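Side-chain contacts in putative anti-sigma factor antagonist TM_1081 (Thermotoga maritima, PDB 3F43), which probably acts as an anti-anti-sigma factor, counteracting an anti-sigma factor and so releasing a sigma factor from inhibition: residues Val43-Glu46 / Phe47-Gly51; Arg98-Leu102 / Thr103-Arg107; Leu70-Ile73 / Val74-Lys78. All coordinates share one frame; numbering follows the deposited sequence.

Interaction 1 of 3, residues Val43-Glu46 / Phe47-Gly51; sequences VFDE and FLNKG
Val43 O takes two backbone donors, Phe47 N at 3.0 Å and Leu48 N at 3.1 Å, where helix 36-48 widens into a pi-type turn, and Asn49 N follows with a bond to Phe44 O. A Schellman motif then ends the helix: Gly51, at positive phi, is its C-prime residue, and Gly51 N bonds Leu48 O. On the side facing helix 67-83, Leu48 lays one methyl over the middle of the Phe44 ring, CD1 standing 3.6 Å from the ring centroid and 8° off its normal. The same methyl meets Val43 CG1 at 4.0 Å. Asn49 OD1 comes up to the edge of the Phe44 ring instead. A second CH-pi contact joins neighbours in sequence: with CG beside its own backbone N (chi1 -53°), Phe47 swings its ring back across Glu46 CB, which lies 3.7 Å from the centroid. The Phe47 ring also packs edge-to-face with Tyr16 and Trp42 and touches strand 22-25; an alanine here would probably open a gap between helix and strand and leave Tyr16 and Trp42 without this edge-to-face partner. On the outer side, Asp45 is salt-bridged to Lys41, while Glu46 and Lys50 run side by side and their charged ends are joined through water: one water donates to Glu46 OE2 and accepts from Lys50 NZ at 2.7 Å.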
ATOM      1  N   VAL A  43      -4.356   2.885  14.967  1.00 19.89           N
ATOM      2  CA  VAL A  43      -2.930   2.894  15.315  1.00 20.44           C
ATOM      3  C   VAL A  43      -2.419   4.350  15.377  1.00 20.13           C
ATOM      4  O   VAL A  43      -1.691   4.738  16.296  1.00 21.72           O
ATOM      5  CB  VAL A  43      -2.084   2.041  14.335  1.00 22.47           C
ATOM      6  CG1 VAL A  43      -0.550   2.281  14.583  1.00 21.62           C
ATOM      7  CG2 VAL A  43      -2.491   0.536  14.436  1.00 20.01           C
ATOM      8  N   PHE A  44      -2.799   5.149  14.394  1.00 21.19           N
ATOM      9  CA  PHE A  44      -2.433   6.579  14.401  1.00 21.19           C
ATOM     10  C   PHE A  44      -3.049   7.332  15.563  1.00 21.57           C
ATOM     11  O   PHE A  44      -2.382   8.085  16.274  1.00 23.89           O
ATOM     12  CB  PHE A  44      -2.732   7.260  13.060  1.00 20.54           C
ATOM     13  CG  PHE A  44      -1.677   6.996  12.013  1.00 21.01           C
ATOM     14  CD1 PHE A  44      -1.612   5.807  11.349  1.00 25.16           C
ATOM     15  CD2 PHE A  44      -0.735   7.966  11.707  1.00 23.74           C
ATOM     16  CE1 PHE A  44      -0.608   5.572  10.386  1.00 24.61           C
ATOM     17  CE2 PHE A  44       0.248   7.715  10.752  1.00 22.90           C
ATOM     18  CZ  PHE A  44       0.307   6.551  10.098  1.00 23.04           C
ATOM     19  N   ASP A  45      -4.344   7.159  15.789  1.00 19.56           N
ATOM     20  CA  ASP A  45      -4.967   7.906  16.867  1.00 19.93           C
ATOM     21  C   ASP A  45      -4.479   7.518  18.258  1.00 19.21           C
ATOM     22  O   ASP A  45      -4.279   8.402  19.127  1.00 20.92           O
ATOM     23  CB  ASP A  45      -6.479   7.770  16.838  1.00 21.62           C
ATOM     24  CG  ASP A  45      -7.142   8.485  15.689  1.00 23.82           C
ATOM     25  OD1 ASP A  45      -6.550   9.354  15.021  1.00 25.94           O
ATOM     26  OD2 ASP A  45      -8.326   8.183  15.473  1.00 26.11           O
ATOM     27  N   GLU A  46      -4.332   6.219  18.507  1.00 21.22           N
ATOM     28  CA  GLU A  46      -3.963   5.722  19.827  1.00 21.65           C
ATOM     29  C   GLU A  46      -2.480   5.766  20.154  1.00 20.24           C
ATOM     30  O   GLU A  46      -2.118   5.939  21.310  1.00 23.13           O
ATOM     31  CB  GLU A  46      -4.442   4.268  19.994  1.00 24.55           C
ATOM     32  CG  GLU A  46      -5.933   4.139  19.916  1.00 24.78           C
ATOM     33  CD  GLU A  46      -6.657   4.860  21.045  1.00 33.74           C
ATOM     34  OE1 GLU A  46      -6.199   4.793  22.209  1.00 32.45           O
ATOM     35  OE2 GLU A  46      -7.680   5.510  20.774  1.00 36.71           O
ATOM     36  N   PHE A  47      -1.633   5.583  19.146  1.00 19.50           N
ATOM     37  CA  PHE A  47      -0.224   5.407  19.385  1.00 20.26           C
ATOM     38  C   PHE A  47       0.601   6.492  18.673  1.00 18.02           C
ATOM     39  O   PHE A  47       1.246   7.295  19.328  1.00 20.77           O
ATOM     40  CB  PHE A  47       0.176   3.990  19.023  1.00 19.92           C
ATOM     41  CG  PHE A  47      -0.681   2.950  19.707  1.00 21.15           C
ATOM     42  CD1 PHE A  47      -0.748   2.903  21.083  1.00 21.47           C
ATOM     43  CD2 PHE A  47      -1.453   2.081  18.960  1.00 20.64           C
ATOM     44  CE1 PHE A  47      -1.572   1.997  21.717  1.00 21.82           C
ATOM     45  CE2 PHE A  47      -2.302   1.175  19.588  1.00 20.73           C
ATOM     46  CZ  PHE A  47      -2.336   1.130  20.951  1.00 18.95           C
ATOM     47  N   LEU A  48       0.630   6.454  17.342  1.00 20.28           N
ATOM     48  CA  LEU A  48       1.595   7.277  16.600  1.00 21.29           C
ATOM     49  C   LEU A  48       1.372   8.762  16.869  1.00 21.93           C
ATOM     50  O   LEU A  48       2.322   9.501  17.112  1.00 22.57           O
ATOM     51  CB  LEU A  48       1.542   6.983  15.101  1.00 22.68           C
ATOM     52  CG  LEU A  48       1.973   5.582  14.698  1.00 21.36           C
ATOM     53  CD1 LEU A  48       1.711   5.232  13.229  1.00 24.18           C
ATOM     54  CD2 LEU A  48       3.437   5.312  15.049  1.00 24.21           C
ATOM     55  N   ASN A  49       0.124   9.208  16.861  1.00 22.91           N
ATOM     56  CA  ASN A  49      -0.144  10.626  17.118  1.00 22.44           C
ATOM     57  C   ASN A  49       0.012  11.059  18.573  1.00 24.69           C
ATOM     58  O   ASN A  49       0.026  12.251  18.862  1.00 27.16           O
ATOM     59  CB  ASN A  49      -1.511  11.028  16.556  1.00 23.41           C
ATOM     60  CG  ASN A  49      -1.598  10.885  15.027  1.00 25.28           C
ATOM     61  OD1 ASN A  49      -0.587  10.776  14.314  1.00 32.06           O
ATOM     62  ND2 ASN A  49      -2.821  10.891  14.518  1.00 35.35           N
ATOM     63  N   LYS A  50       0.184  10.093  19.471  1.00 22.34           N
ATOM     64  CA  LYS A  50       0.453  10.335  20.882  1.00 25.38           C
ATOM     65  C   LYS A  50       1.929  10.110  21.223  1.00 26.62           C
ATOM     66  O   LYS A  50       2.285  10.146  22.395  1.00 29.07           O
ATOM     67  CB  LYS A  50      -0.427   9.466  21.767  1.00 26.17           C
ATOM     68  CG  LYS A  50      -1.919   9.655  21.534  1.00 23.58           C
ATOM     69  CD  LYS A  50      -2.756   8.954  22.565  1.00 29.43           C
ATOM     70  CE  LYS A  50      -4.218   9.373  22.482  1.00 36.18           C
ATOM     71  NZ  LYS A  50      -5.074   8.558  23.414  1.00 40.49           N
ATOM     72  N   GLY A  51       2.768   9.899  20.214  1.00 24.60           N
ATOM     73  CA  GLY A  51       4.214   9.803  20.417  1.00 27.07           C
ATOM     74  C   GLY A  51       4.784   8.404  20.652  1.00 26.34           C
ATOM     75  O   GLY A  51       5.993   8.257  20.880  1.00 28.07           O
TER
HETATM   76  O   HOH W   1      -5.038  11.486  16.022  1.00 36.17           O
HETATM   77  O   HOH W   2      -7.196   8.085  21.750  1.00 62.77           O

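Interaction 2 of 3, residues Arg98-Leu102 / Thr103-Arg107; sequences RVLSL and TNLDR
Thr103, the first residue to leave helical geometry after helix 94-102 of this STAS domain, turns back and grips Val99 O in the last turn twice, where the chain heads toward strand 110-112. Thr103 OG1 and Thr103 N both donate to Val99 O, at 2.9 and 3.0 Å, and they arrive from opposite faces of the carbonyl plane. The hydroxyl can do this because it sits between its own backbone N and carbonyl carbon (chi1 66°), a rotamer that also sends Thr103 CG2 toward Val99 CG1, where the two methyls meet at 4.1 Å. The buried hydroxyl thus has an acceptor in Val99 O. Leu100 and Leu105 meet across the turn through single methyls, CD2 to CD2 at 3.7 Å, their side chains crossing at a slant. Leu100 also touches Ile111 of strand 110-112, and Leu105 reaches Leu70 and Leu77 of helix 67-83, so the pair ties the end of the helix into the core. On the outer side the carboxylate of Asp106 folds back over the CA and CB of Ser101, its OD2 lying 3.4 Å from Ser101 CA, while Asp106 N bonds Leu100 O from above the carbonyl plane. Glu97 OE2, a like charge, lies close to Asp106 OD2, which would probably raise the proton affinity of one of the two. Across the dimer, Leu102 packs on Leu102 of the second subunit and Thr103 on its Leu70. A water accepts from Arg107 NE at 2.9 Å and lies 3.0 Å from Ser101 O.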
ATOM      1  N   ARG A  98       5.458 -14.497   1.904  1.00 25.19           N
ATOM      2  CA  ARG A  98       5.627 -14.503   0.445  1.00 25.76           C
ATOM      3  C   ARG A  98       5.289 -13.138  -0.144  1.00 23.56           C
ATOM      4  O   ARG A  98       6.005 -12.624  -1.008  1.00 25.30           O
ATOM      5  CB  ARG A  98       4.758 -15.599  -0.173  1.00 24.76           C
ATOM      6  CG  ARG A  98       4.930 -15.817  -1.661  1.00 29.92           C
ATOM      7  CD  ARG A  98       4.304 -17.151  -2.075  1.00 35.65           C
ATOM      8  NE  ARG A  98       5.048 -18.297  -1.517  1.00 48.34           N
ATOM      9  CZ  ARG A  98       4.629 -19.137  -0.554  1.00 50.72           C
ATOM     10  NH1 ARG A  98       3.425 -19.035   0.019  1.00 51.61           N
ATOM     11  NH2 ARG A  98       5.437 -20.111  -0.156  1.00 51.34           N
ATOM     12  N   VAL A  99       4.220 -12.514   0.369  1.00 23.08           N
ATOM     13  CA  VAL A  99       3.847 -11.174  -0.083  1.00 23.25           C
ATOM     14  C   VAL A  99       4.932 -10.175   0.337  1.00 22.79           C
ATOM     15  O   VAL A  99       5.306  -9.310  -0.463  1.00 24.35           O
ATOM     16  CB  VAL A  99       2.449 -10.762   0.398  1.00 27.05           C
ATOM     17  CG1 VAL A  99       2.222  -9.232   0.227  1.00 22.62           C
ATOM     18  CG2 VAL A  99       1.389 -11.612  -0.325  1.00 24.05           C
ATOM     19  N   LEU A 100       5.428 -10.292   1.580  1.00 23.63           N
ATOM     20  CA  LEU A 100       6.452  -9.359   2.108  1.00 22.57           C
ATOM     21  C   LEU A 100       7.730  -9.435   1.278  1.00 22.53           C
ATOM     22  O   LEU A 100       8.387  -8.440   1.049  1.00 23.47           O
ATOM     23  CB  LEU A 100       6.744  -9.644   3.590  1.00 22.90           C
ATOM     24  CG  LEU A 100       5.612  -9.413   4.591  1.00 22.85           C
ATOM     25  CD1 LEU A 100       6.043  -9.859   6.022  1.00 25.30           C
ATOM     26  CD2 LEU A 100       5.105  -7.960   4.599  1.00 24.33           C
ATOM     27  N   SER A 101       8.066 -10.645   0.840  1.00 22.47           N
ATOM     28  CA  SER A 101       9.230 -10.886  -0.031  1.00 23.46           C
ATOM     29  C   SER A 101       9.059 -10.335  -1.449  1.00 25.42           C
ATOM     30  O   SER A 101       9.914  -9.612  -1.963  1.00 25.99           O
ATOM     31  CB  SER A 101       9.503 -12.388  -0.103  1.00 25.56           C
ATOM     32  OG  SER A 101      10.623 -12.688  -0.911  1.00 29.78           O
ATOM     33  N   LEU A 102       7.953 -10.712  -2.079  1.00 24.45           N
ATOM     34  CA  LEU A 102       7.725 -10.325  -3.451  1.00 23.57           C
ATOM     35  C   LEU A 102       7.542  -8.813  -3.613  1.00 24.38           C
ATOM     36  O   LEU A 102       7.833  -8.275  -4.701  1.00 26.68           O
ATOM     37  CB  LEU A 102       6.562 -11.104  -4.074  1.00 25.35           C
ATOM     38  CG  LEU A 102       6.788 -12.559  -4.433  1.00 30.80           C
ATOM     39  CD1 LEU A 102       5.500 -13.123  -5.065  1.00 31.72           C
ATOM     40  CD2 LEU A 102       7.974 -12.714  -5.377  1.00 33.49           C
ATOM     41  N   THR A 103       7.079  -8.120  -2.578  1.00 21.16           N
ATOM     42  CA  THR A 103       6.938  -6.666  -2.629  1.00 23.39           C
ATOM     43  C   THR A 103       8.149  -5.931  -2.041  1.00 22.57           C
ATOM     44  O   THR A 103       8.119  -4.726  -1.896  1.00 24.41           O
ATOM     45  CB  THR A 103       5.685  -6.212  -1.856  1.00 24.69           C
ATOM     46  OG1 THR A 103       5.854  -6.502  -0.450  1.00 22.96           O
ATOM     47  CG2 THR A 103       4.422  -6.910  -2.368  1.00 22.12           C
ATOM     48  N   ASN A 104       9.196  -6.690  -1.708  1.00 22.16           N
ATOM     49  CA  ASN A 104      10.474  -6.162  -1.204  1.00 24.66           C
ATOM     50  C   ASN A 104      10.376  -5.482   0.166  1.00 24.44           C
ATOM     51  O   ASN A 104      11.327  -4.828   0.608  1.00 24.05           O
ATOM     52  CB  ASN A 104      11.149  -5.235  -2.233  1.00 25.70           C
ATOM     53  CG  ASN A 104      11.869  -5.991  -3.328  1.00 34.31           C
ATOM     54  OD1 ASN A 104      11.767  -7.207  -3.450  1.00 34.34           O
ATOM     55  ND2 ASN A 104      12.575  -5.250  -4.166  1.00 40.92           N
ATOM     56  N   LEU A 105       9.239  -5.647   0.847  1.00 23.93           N
ATOM     57  CA  LEU A 105       9.073  -5.038   2.142  1.00 22.90           C
ATOM     58  C   LEU A 105      10.093  -5.609   3.139  1.00 23.40           C
ATOM     59  O   LEU A 105      10.579  -4.904   4.015  1.00 24.87           O
ATOM     60  CB  LEU A 105       7.630  -5.200   2.608  1.00 27.06           C
ATOM     61  CG  LEU A 105       7.016  -4.348   3.670  1.00 32.27           C
ATOM     62  CD1 LEU A 105       7.517  -2.930   3.777  1.00 26.80           C
ATOM     63  CD2 LEU A 105       5.464  -4.471   3.444  1.00 28.18           C
ATOM     64  N   ASP A 106      10.468  -6.873   2.950  1.00 22.69           N
ATOM     65  CA  ASP A 106      11.490  -7.486   3.783  1.00 25.06           C
ATOM     66  C   ASP A 106      12.897  -6.894   3.650  1.00 23.70           C
ATOM     67  O   ASP A 106      13.787  -7.198   4.451  1.00 27.33           O
ATOM     68  CB  ASP A 106      11.494  -9.009   3.635  1.00 28.09           C
ATOM     69  CG  ASP A 106      11.876  -9.488   2.245  1.00 28.97           C
ATOM     70  OD1 ASP A 106      12.117  -8.678   1.312  1.00 29.20           O
ATOM     71  OD2 ASP A 106      11.891 -10.722   2.083  1.00 33.22           O
ATOM     72  N   ARG A 107      13.095  -6.027   2.646  1.00 22.25           N
ATOM     73  CA  ARG A 107      14.323  -5.249   2.489  1.00 23.58           C
ATOM     74  C   ARG A 107      14.333  -3.921   3.267  1.00 22.79           C
ATOM     75  O   ARG A 107      15.396  -3.338   3.459  1.00 24.58           O
ATOM     76  CB  ARG A 107      14.616  -4.986   0.998  1.00 23.65           C
ATOM     77  CG  ARG A 107      14.738  -6.266   0.195  1.00 29.53           C
ATOM     78  CD  ARG A 107      14.888  -5.977  -1.302  1.00 35.33           C
ATOM     79  NE  ARG A 107      14.831  -7.214  -2.085  1.00 49.19           N
ATOM     80  CZ  ARG A 107      15.183  -7.313  -3.372  1.00 52.80           C
ATOM     81  NH1 ARG A 107      15.629  -6.251  -4.051  1.00 52.39           N
ATOM     82  NH2 ARG A 107      15.089  -8.488  -3.986  1.00 52.83           N
TER
HETATM   83  O   HOH W   3      12.738  -9.028  -1.104  1.00 33.80           O

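Interaction 3 of 3, residues Leu70-Ile73 / Val74-Lys78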
ATOM      1  N   LEU A  70      -1.310  -3.985   3.192  1.00 24.96           N
ATOM      2  CA  LEU A  70       0.046  -3.545   2.876  1.00 26.64           C
ATOM      3  C   LEU A  70       0.146  -2.025   2.907  1.00 24.12           C
ATOM      4  O   LEU A  70       1.125  -1.462   3.408  1.00 24.77           O
ATOM      5  CB  LEU A  70       0.511  -4.006   1.499  1.00 29.04           C
ATOM      6  CG  LEU A  70       1.168  -5.350   1.406  1.00 34.53           C
ATOM      7  CD1 LEU A  70       1.385  -5.689  -0.095  1.00 35.33           C
ATOM      8  CD2 LEU A  70       2.494  -5.356   2.211  1.00 28.99           C
ATOM      9  N   GLY A  71      -0.849  -1.325   2.368  1.00 24.44           N
ATOM     10  CA  GLY A  71      -0.841   0.125   2.400  1.00 25.62           C
ATOM     11  C   GLY A  71      -0.803   0.668   3.826  1.00 25.34           C
ATOM     12  O   GLY A  71      -0.096   1.645   4.117  1.00 25.04           O
ATOM     13  N   VAL A  72      -1.517   0.010   4.726  1.00 27.24           N
ATOM     14  CA  VAL A  72      -1.484   0.372   6.150  1.00 26.66           C
ATOM     15  C   VAL A  72      -0.089   0.164   6.754  1.00 24.26           C
ATOM     16  O   VAL A  72       0.453   1.053   7.438  1.00 23.99           O
ATOM     17  CB  VAL A  72      -2.598  -0.274   6.927  1.00 31.29           C
ATOM     18  CG1 VAL A  72      -2.381  -0.074   8.447  1.00 33.11           C
ATOM     19  CG2 VAL A  72      -3.954   0.334   6.396  1.00 30.72           C
ATOM     20  N   ILE A  73       0.522  -0.989   6.471  1.00 22.53           N
ATOM     21  CA  ILE A  73       1.877  -1.258   6.916  1.00 24.24           C
ATOM     22  C   ILE A  73       2.851  -0.183   6.419  1.00 24.16           C
ATOM     23  O   ILE A  73       3.675   0.350   7.183  1.00 23.00           O
ATOM     24  CB  ILE A  73       2.319  -2.653   6.497  1.00 25.38           C
ATOM     25  CG1 ILE A  73       1.491  -3.678   7.284  1.00 27.84           C
ATOM     26  CG2 ILE A  73       3.819  -2.859   6.701  1.00 26.02           C
ATOM     27  CD1 ILE A  73       1.704  -5.113   6.812  1.00 28.53           C
ATOM     28  N   VAL A  74       2.713   0.175   5.148  1.00 22.56           N
ATOM     29  CA  VAL A  74       3.526   1.214   4.559  1.00 22.66           C
ATOM     30  C   VAL A  74       3.310   2.550   5.247  1.00 22.13           C
ATOM     31  O   VAL A  74       4.264   3.264   5.496  1.00 23.28           O
ATOM     32  CB  VAL A  74       3.322   1.281   3.025  1.00 22.76           C
ATOM     33  CG1 VAL A  74       3.895   2.595   2.430  1.00 25.37           C
ATOM     34  CG2 VAL A  74       3.919   0.046   2.365  1.00 24.05           C
ATOM     35  N   ASN A  75       2.047   2.883   5.549  1.00 23.60           N
ATOM     36  CA  ASN A  75       1.779   4.152   6.206  1.00 24.47           C
ATOM     37  C   ASN A  75       2.402   4.211   7.591  1.00 22.88           C
ATOM     38  O   ASN A  75       2.940   5.244   8.009  1.00 22.17           O
ATOM     39  CB  ASN A  75       0.281   4.394   6.302  1.00 26.66           C
ATOM     40  CG  ASN A  75      -0.308   4.880   5.003  1.00 35.13           C
ATOM     41  OD1 ASN A  75       0.332   5.603   4.248  1.00 43.10           O
ATOM     42  ND2 ASN A  75      -1.548   4.494   4.757  1.00 41.24           N
ATOM     43  N   ILE A  76       2.321   3.117   8.330  1.00 22.63           N
ATOM     44  CA  ILE A  76       2.954   3.029   9.654  1.00 21.08           C
ATOM     45  C   ILE A  76       4.480   3.153   9.557  1.00 21.25           C
ATOM     46  O   ILE A  76       5.130   3.910  10.312  1.00 21.20           O
ATOM     47  CB  ILE A  76       2.564   1.714  10.399  1.00 22.03           C
ATOM     48  CG1 ILE A  76       1.077   1.713  10.696  1.00 22.80           C
ATOM     49  CG2 ILE A  76       3.351   1.532  11.722  1.00 22.67           C
ATOM     50  CD1 ILE A  76       0.552   0.326  11.115  1.00 24.65           C
ATOM     51  N   LEU A  77       5.024   2.428   8.601  1.00 23.20           N
ATOM     52  CA  LEU A  77       6.447   2.459   8.356  1.00 22.92           C
ATOM     53  C   LEU A  77       6.940   3.868   8.033  1.00 21.48           C
ATOM     54  O   LEU A  77       7.965   4.317   8.566  1.00 21.19           O
ATOM     55  CB  LEU A  77       6.804   1.522   7.203  1.00 22.34           C
ATOM     56  CG  LEU A  77       8.265   1.500   6.795  1.00 27.11           C
ATOM     57  CD1 LEU A  77       9.252   1.227   7.988  1.00 27.55           C
ATOM     58  CD2 LEU A  77       8.448   0.476   5.707  1.00 29.54           C
ATOM     59  N   LYS A  78       6.200   4.574   7.170  1.00 22.22           N
ATOM     60  CA  LYS A  78       6.535   5.945   6.800  1.00 23.33           C
ATOM     61  C   LYS A  78       6.525   6.861   8.011  1.00 20.11           C
ATOM     62  O   LYS A  78       7.436   7.644   8.205  1.00 21.30           O
ATOM     63  CB  LYS A  78       5.556   6.476   5.741  1.00 24.24           C
ATOM     64  CG  LYS A  78       5.803   5.927   4.356  1.00 26.02           C
ATOM     65  CD  LYS A  78       4.607   6.195   3.385  1.00 27.91           C
ATOM     66  CE  LYS A  78       4.402   7.643   3.049  1.00 36.12           C
ATOM     67  NZ  LYS A  78       3.406   7.769   1.907  1.00 38.06           N
TER
HETATM   68  O   HOH W   4       0.276   3.222   1.705  1.00 32.33           O
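Leu70 opens the run with its carbonyl: Val74 N points almost straight at Leu70 O, 2.9 Å away with an N-H...O angle of 165°, and Val74 CG2 rests against the same oxygen at 3.3 Å. The isobutyl group of Leu70 leads off to other partners, Ile65, Thr103 and Leu105 of its own chain and Leu70 of the second subunit. At Gly71 there is no side chain, and Asn75 folds over the backbone instead. With CG beside its backbone N (chi1 -79°), the Asn75 amide is brought back along the helix until ND2 lies 3.3 Å from Gly71 O, at too poor an angle for a hydrogen bond. That oxygen takes Asn75 N as its backbone donor, and a water also lies 2.9 Å from Gly71 O, with a longer, weak link to Asn75 OD1. Val72 makes the apolar side-chain contact of the run. Its CG1, anti to the backbone N (chi1 170°), meets the end of Ile76, CD1, at 4.0 Å, the two side chains slanting across one another. Both face helix 36-48, where Val72 touches Ala36 and Lys40 and Ile76 touches Val43. Ile73 closes the segment: Leu77 N bonds Ile73 O, and Leu77 CB lies 3.3 Å from that oxygen. The side chains of Ile73, Ile76 and Leu77 all reach Phe87 of strand 86-90, whereas Val74 packs on Ser67 of the second subunit. This is a regular alpha-helix with i to i+4 bonding, the helix of the beta-alpha-beta unit formed by strand 54-58, helix 67-83 and strand 86-90 in the SpoIIAA-like fold of a STAS domain.

In the fold
Interaction 3 lies between the other two and touches both, whereas interactions 1 and 2 stand on opposite sides of the chain's centre, their own centres 26 Å apart and their nearest atoms about 13 Å apart. On one flank helix 36-48 packs against helix 67-83, with Phe44 CZ 3.6 Å from Asn75 O and Val43 CG1 4.1 Å from Ile76 CD1. On the other, Leu70 is met by Val99, Thr103 and Leu105, the closest approach being Leu105 CD2 to Leu70 CD2 at 3.3 Å. Interactions 2 and 3 both reach the second subunit, near Ser67 of that subunit, the phosphorylation site inferred by similarity and unmodified here, which Leu105 and Val74 touch across the interface.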